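Local coordinates for adenylate kinase (Desulfovibrio gigas, PDB 2XB4), which probably catalyses the reversible transfer of the terminal phosphate of ATP to AMP, giving two ADP, and carries a metal ion in its LID domain, at residues K192-A195 with G199-Y202; I176-N179 with T184-A187; R127-K130 with N134-N137. All coordinates share one frame; numbering follows the deposited sequence.

Contact 1: residues K192-A195 with G199-Y202; sequences KNMA and GFVY
K192 lies across the ring of Y202 at about a right angle. Its CB sits over the ring centre, 3.6 Å from the centroid of Y202 and 9° off the ring normal, a CH-pi contact made squarely on one face. With CG anti to the backbone N (chi1 -169°) and the chain extended beyond it, the K192 methylenes continue over the ring: K192 CG lies near Y202 CD2, and K192 CD is 3.7 Å from Y202 CE2. A second CH-pi contact is less centred: A195 CA stands 3.7 Å from the centroid of the F200 ring, offset toward its rim, while A195 CB meets F200 CE1. M194 comes at the same ring differently, its CG 3.7 Å from F200 CZ and its SD at the ring edge, 83° off the normal, in a Met-aromatic contact. The F200 ring reaches both residues because its first torsion sets CG between the backbone N and the carbonyl carbon.

Backbone bonds join the same residues. A195 O accepts F200 N at 3.1 Å and, more weakly, G199 N; G199, with positive phi, is where the chain leaves helical geometry. Farther out, the polar ends are held: K192 NZ forms a salt bridge with E204, and Y202 OH bonds to E111. F200 and Y202 also touch V109 of strand 108-113. The geometry is that of a helix-to-strand turn, in which the short helix 195-198 delivers the chain into 201-206, an outermost strand of the five-stranded parallel CORE sheet of this P-loop kinase.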
# COMPACT_ATOMS: atom_id res chain seq x y z
N LYS A 192 2.70 -36.02 16.19
CA LYS A 192 3.87 -36.34 16.96
C LYS A 192 3.68 -37.60 17.82
O LYS A 192 4.57 -38.47 17.92
CB LYS A 192 4.26 -35.16 17.85
CG LYS A 192 5.61 -35.21 18.55
CD LYS A 192 5.85 -33.86 19.38
CE LYS A 192 7.09 -34.17 20.25
NZ LYS A 192 7.72 -33.01 21.00
N ASN A 193 2.55 -37.61 18.51
CA ASN A 193 2.25 -38.65 19.49
C ASN A 193 1.98 -40.03 18.90
O ASN A 193 1.94 -40.97 19.66
CB ASN A 193 1.14 -38.18 20.43
CG ASN A 193 1.68 -37.13 21.42
OD1 ASN A 193 2.85 -37.18 21.78
ND2 ASN A 193 0.86 -36.19 21.83
N MET A 194 1.80 -40.15 17.58
CA MET A 194 1.59 -41.47 16.98
C MET A 194 2.71 -41.81 16.00
O MET A 194 2.70 -42.86 15.35
CB MET A 194 0.23 -41.51 16.25
CG MET A 194 0.24 -40.64 14.98
SD MET A 194 -1.20 -40.86 13.81
CE MET A 194 -2.41 -40.63 15.08
N ALA A 195 3.66 -40.87 15.81
CA ALA A 195 4.74 -41.12 14.84
C ALA A 195 5.40 -42.52 15.04
O ALA A 195 5.56 -43.28 14.07
CB ALA A 195 5.84 -39.99 14.93
N GLY A 199 5.06 -45.37 12.23
CA GLY A 199 6.26 -45.59 11.39
C GLY A 199 6.57 -44.34 10.56
O GLY A 199 7.07 -44.45 9.43
N PHE A 200 6.27 -43.14 11.08
CA PHE A 200 6.79 -41.91 10.40
C PHE A 200 7.70 -41.09 11.31
O PHE A 200 7.74 -41.35 12.50
CB PHE A 200 5.69 -41.05 9.73
CG PHE A 200 4.60 -40.51 10.69
CD1 PHE A 200 4.81 -39.36 11.42
CD2 PHE A 200 3.38 -41.19 10.81
CE1 PHE A 200 3.79 -38.82 12.26
CE2 PHE A 200 2.29 -40.65 11.60
CZ PHE A 200 2.52 -39.45 12.35
N VAL A 201 8.48 -40.17 10.74
CA VAL A 201 9.40 -39.43 11.54
C VAL A 201 8.88 -37.99 11.75
O VAL A 201 8.47 -37.35 10.82
CB VAL A 201 10.82 -39.48 10.91
CG1 VAL A 201 11.76 -38.48 11.59
CG2 VAL A 201 11.48 -40.98 10.89
N TYR A 202 8.90 -37.50 13.00
CA TYR A 202 8.41 -36.16 13.31
C TYR A 202 9.64 -35.27 13.51
O TYR A 202 10.51 -35.54 14.39
CB TYR A 202 7.59 -36.20 14.59
CG TYR A 202 6.84 -34.86 14.89
CD1 TYR A 202 5.56 -34.64 14.39
CD2 TYR A 202 7.43 -33.86 15.69
CE1 TYR A 202 4.84 -33.48 14.69
CE2 TYR A 202 6.72 -32.62 15.98
CZ TYR A 202 5.43 -32.49 15.49
OH TYR A 202 4.63 -31.40 15.74

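Contact 2: residues I176-N179 with T184-A187; sequences IYYN and TLAA
L185, T184 and Y177 have the most surface buried here, and the Y177 ring lies between the other two. CD2 of L185 approaches CE2 of Y177 at 3.6 Å, while T184 meets the CD1-CE1 half of the ring, its CB 3.6 Å from Y177 CD1 and its CG2 close to Y177 CE1. Both side chains cross the tyrosine at about a right angle. The CB of Y177 starts away from 184-187, yet chi1 of -175°, with CG anti to the backbone N, brings the ring back to it.

Two backbone bonds tie this cluster together. L185 N donates to Y177 O at 2.8 Å, and T184 N donates to I176 O at 3.1 Å. Carbonyls at the C-terminal end of helix 167-177 thus receive N-H groups from the first turn of helix 184-192, at the turn between two successive helices of the CORE domain; A186 N adds a weak bond to N179 O at 3.5 Å. F6 of the central strand 2-6 touches both Y177 and T184, and P8, one of the residues lining the tartrate pocket, touches Y177. T184 OG1 is bonded to R87 O, in a loop predicted to bind AMP. At the margin, L185 CD1 reaches Y178 CD1 at 4.0 Å, and the Y178 ring carries Y177 CD2 3.7 Å above its centre.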
# COMPACT_ATOMS: atom_id res chain seq x y z
N ILE A 176 -5.52 -19.35 16.62
CA ILE A 176 -5.86 -20.66 16.16
C ILE A 176 -4.59 -21.52 16.14
O ILE A 176 -4.62 -22.66 16.59
CB ILE A 176 -6.45 -20.61 14.73
CG1 ILE A 176 -7.84 -19.90 14.80
CG2 ILE A 176 -6.59 -22.05 14.11
CD1 ILE A 176 -8.22 -19.25 13.34
N TYR A 177 -3.49 -20.98 15.61
CA TYR A 177 -2.27 -21.82 15.44
C TYR A 177 -1.81 -22.33 16.84
O TYR A 177 -1.57 -23.56 17.07
CB TYR A 177 -1.11 -21.06 14.77
CG TYR A 177 0.05 -22.06 14.54
CD1 TYR A 177 0.01 -22.93 13.44
CD2 TYR A 177 1.06 -22.25 15.51
CE1 TYR A 177 0.98 -23.91 13.25
CE2 TYR A 177 2.06 -23.22 15.36
CZ TYR A 177 2.01 -24.05 14.21
OH TYR A 177 2.97 -25.03 14.03
N TYR A 178 -1.81 -21.42 17.82
CA TYR A 178 -1.15 -21.80 19.09
C TYR A 178 -2.09 -22.45 20.12
O TYR A 178 -1.67 -22.76 21.23
CB TYR A 178 -0.48 -20.58 19.71
CG TYR A 178 0.84 -20.22 18.99
CD1 TYR A 178 2.08 -20.76 19.42
CD2 TYR A 178 0.83 -19.32 17.93
CE1 TYR A 178 3.30 -20.45 18.75
CE2 TYR A 178 2.03 -18.93 17.24
CZ TYR A 178 3.27 -19.52 17.65
OH TYR A 178 4.47 -19.14 17.08
N ASN A 179 -3.32 -22.71 19.70
CA ASN A 179 -4.36 -23.34 20.54
C ASN A 179 -3.96 -24.82 20.71
O ASN A 179 -4.03 -25.66 19.75
CB ASN A 179 -5.72 -23.10 19.83
CG ASN A 179 -6.85 -23.91 20.38
OD1 ASN A 179 -6.72 -24.64 21.37
ND2 ASN A 179 -7.99 -23.86 19.66
N THR A 184 -4.08 -25.65 15.90
CA THR A 184 -3.14 -26.30 14.99
C THR A 184 -1.98 -26.98 15.68
O THR A 184 -1.56 -28.04 15.23
CB THR A 184 -2.64 -25.28 13.97
OG1 THR A 184 -3.78 -24.57 13.51
CG2 THR A 184 -2.01 -26.02 12.78
N LEU A 185 -1.44 -26.39 16.77
CA LEU A 185 -0.48 -27.11 17.57
C LEU A 185 -1.04 -28.43 18.12
O LEU A 185 -0.27 -29.42 18.18
CB LEU A 185 0.08 -26.25 18.79
CG LEU A 185 1.20 -25.23 18.52
CD1 LEU A 185 1.68 -24.69 19.91
CD2 LEU A 185 2.41 -25.90 17.75
N ALA A 186 -2.30 -28.44 18.61
CA ALA A 186 -2.89 -29.72 19.08
C ALA A 186 -2.91 -30.72 17.87
O ALA A 186 -2.64 -31.90 18.08
CB ALA A 186 -4.28 -29.48 19.63
N ALA A 187 -3.20 -30.23 16.65
CA ALA A 187 -3.18 -31.12 15.49
C ALA A 187 -1.78 -31.70 15.22
O ALA A 187 -1.62 -32.95 14.98
CB ALA A 187 -3.74 -30.43 14.20

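Contact 3: residues R127-K130 with N134-N137; sequences RICK and NHPN. With ZN (zinc ion), chain B.
Chi1 of 177° in C129, with SG anti to the backbone N, and chi1 of -68° in H135, with CG anti to the carbonyl carbon, bring SG and ND1 to one zinc ion. C129 SG binds the metal at 2.3 Å and H135 ND1 at 2.0 Å, with C151 and C154 completing a site of three cysteines and one histidine. C129 SG and H135 ND1 stay 3.7 Å apart, the sulfur standing obliquely to the imidazole ring. The site ties together chain turns of the LID, the domain that closes over the site of phosphoryl transfer.

The backbones are joined mainly at the far end and through water. R127 N donates to N137 O at 3.1 Å, but from 42° out of the carbonyl plane. Alongside this direct bond, one water bridges R127 O and N137 N, and a second bridges C129 N (2.9 Å) and H135 O (2.8 Å); N137 N and C129 N are donors.

H135 NE2 is bonded to T15 of a third subunit. In its own chain, strand 128-129 pairs antiparallel with 158-159, where L158 packs on R127 and N137, and toward the CORE R127 NH1 reaches back to M124 O at the end of helix 116-124.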
# COMPACT_ATOMS: atom_id res chain seq x y z
N ARG A 127 10.38 -4.75 6.75
CA ARG A 127 10.45 -3.40 6.10
C ARG A 127 10.74 -3.68 4.65
O ARG A 127 11.58 -4.53 4.36
CB ARG A 127 11.57 -2.53 6.69
CG ARG A 127 11.19 -2.10 8.20
CD ARG A 127 9.91 -1.19 8.27
NE ARG A 127 9.60 -0.76 9.65
CZ ARG A 127 8.86 -1.45 10.53
NH1 ARG A 127 8.36 -2.66 10.24
NH2 ARG A 127 8.69 -0.94 11.76
N ILE A 128 9.97 -3.05 3.74
CA ILE A 128 10.12 -3.36 2.31
C ILE A 128 10.93 -2.25 1.67
O ILE A 128 10.64 -1.06 1.88
CB ILE A 128 8.75 -3.37 1.60
CG1 ILE A 128 7.77 -4.29 2.30
CG2 ILE A 128 8.91 -3.78 0.08
CD1 ILE A 128 8.43 -5.56 2.87
N CYS A 129 11.95 -2.62 0.88
CA CYS A 129 12.71 -1.67 0.11
C CYS A 129 11.97 -1.14 -1.11
O CYS A 129 11.44 -1.92 -1.94
CB CYS A 129 14.03 -2.37 -0.32
SG CYS A 129 15.13 -1.34 -1.41
N LYS A 130 11.95 0.17 -1.25
CA LYS A 130 11.33 0.83 -2.41
C LYS A 130 11.97 0.44 -3.72
O LYS A 130 11.28 0.32 -4.74
CB LYS A 130 11.40 2.36 -2.23
CG LYS A 130 10.26 3.06 -3.00
CD LYS A 130 10.13 4.62 -2.78
CE LYS A 130 11.29 5.44 -3.45
NZ LYS A 130 10.85 6.43 -4.54
N ASN A 134 12.62 -7.57 -3.09
CA ASN A 134 13.30 -8.86 -2.76
C ASN A 134 14.28 -8.65 -1.61
O ASN A 134 14.60 -9.65 -0.94
CB ASN A 134 14.17 -9.45 -3.91
CG ASN A 134 13.38 -9.83 -5.22
OD1 ASN A 134 12.15 -9.98 -5.20
ND2 ASN A 134 14.13 -10.05 -6.33
N HIS A 135 14.76 -7.40 -1.38
CA HIS A 135 15.89 -7.15 -0.39
C HIS A 135 15.43 -7.36 1.08
O HIS A 135 14.68 -6.55 1.55
CB HIS A 135 16.43 -5.69 -0.51
CG HIS A 135 17.14 -5.41 -1.83
ND1 HIS A 135 17.50 -4.13 -2.22
CD2 HIS A 135 17.61 -6.25 -2.78
CE1 HIS A 135 18.09 -4.19 -3.41
NE2 HIS A 135 18.19 -5.47 -3.76
N PRO A 136 15.89 -8.42 1.78
CA PRO A 136 15.27 -8.67 3.10
C PRO A 136 15.72 -7.67 4.17
O PRO A 136 16.93 -7.43 4.34
CB PRO A 136 15.71 -10.14 3.46
CG PRO A 136 16.06 -10.78 2.13
CD PRO A 136 16.73 -9.56 1.34
N ASN A 137 14.76 -7.06 4.87
CA ASN A 137 15.06 -6.14 5.99
C ASN A 137 14.05 -6.44 7.08
O ASN A 137 12.86 -6.54 6.79
CB ASN A 137 14.89 -4.65 5.61
CG ASN A 137 16.01 -4.15 4.59
OD1 ASN A 137 15.86 -4.30 3.34
ND2 ASN A 137 17.05 -3.55 5.09
ZN ZN B . 17.18 -2.39 -1.24
O HOH W 1 12.05 -7.26 3.72
O HOH W 2 12.28 -5.47 0.67

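From the N terminus, contact 3 comes first: it closes the three-residue turn after strand 128-129, within the connection to strand 158-159, in the metal-bearing LID. The chain then returns through helix 167-177 to contact 2, whose loop of four residues joins that helix to 184-192. Helix 184-192 runs on to contact 1, which spans the short helix 195-198 and leads to the edge strand 201-206. The three loops follow in series; none nests or crosses. Contacts 1 and 2 are neighbours, their nearest atoms about 5 Å apart without touching, whereas contact 3 lies about 30 Å from contact 2 and 38 Å from contact 1, centre to centre.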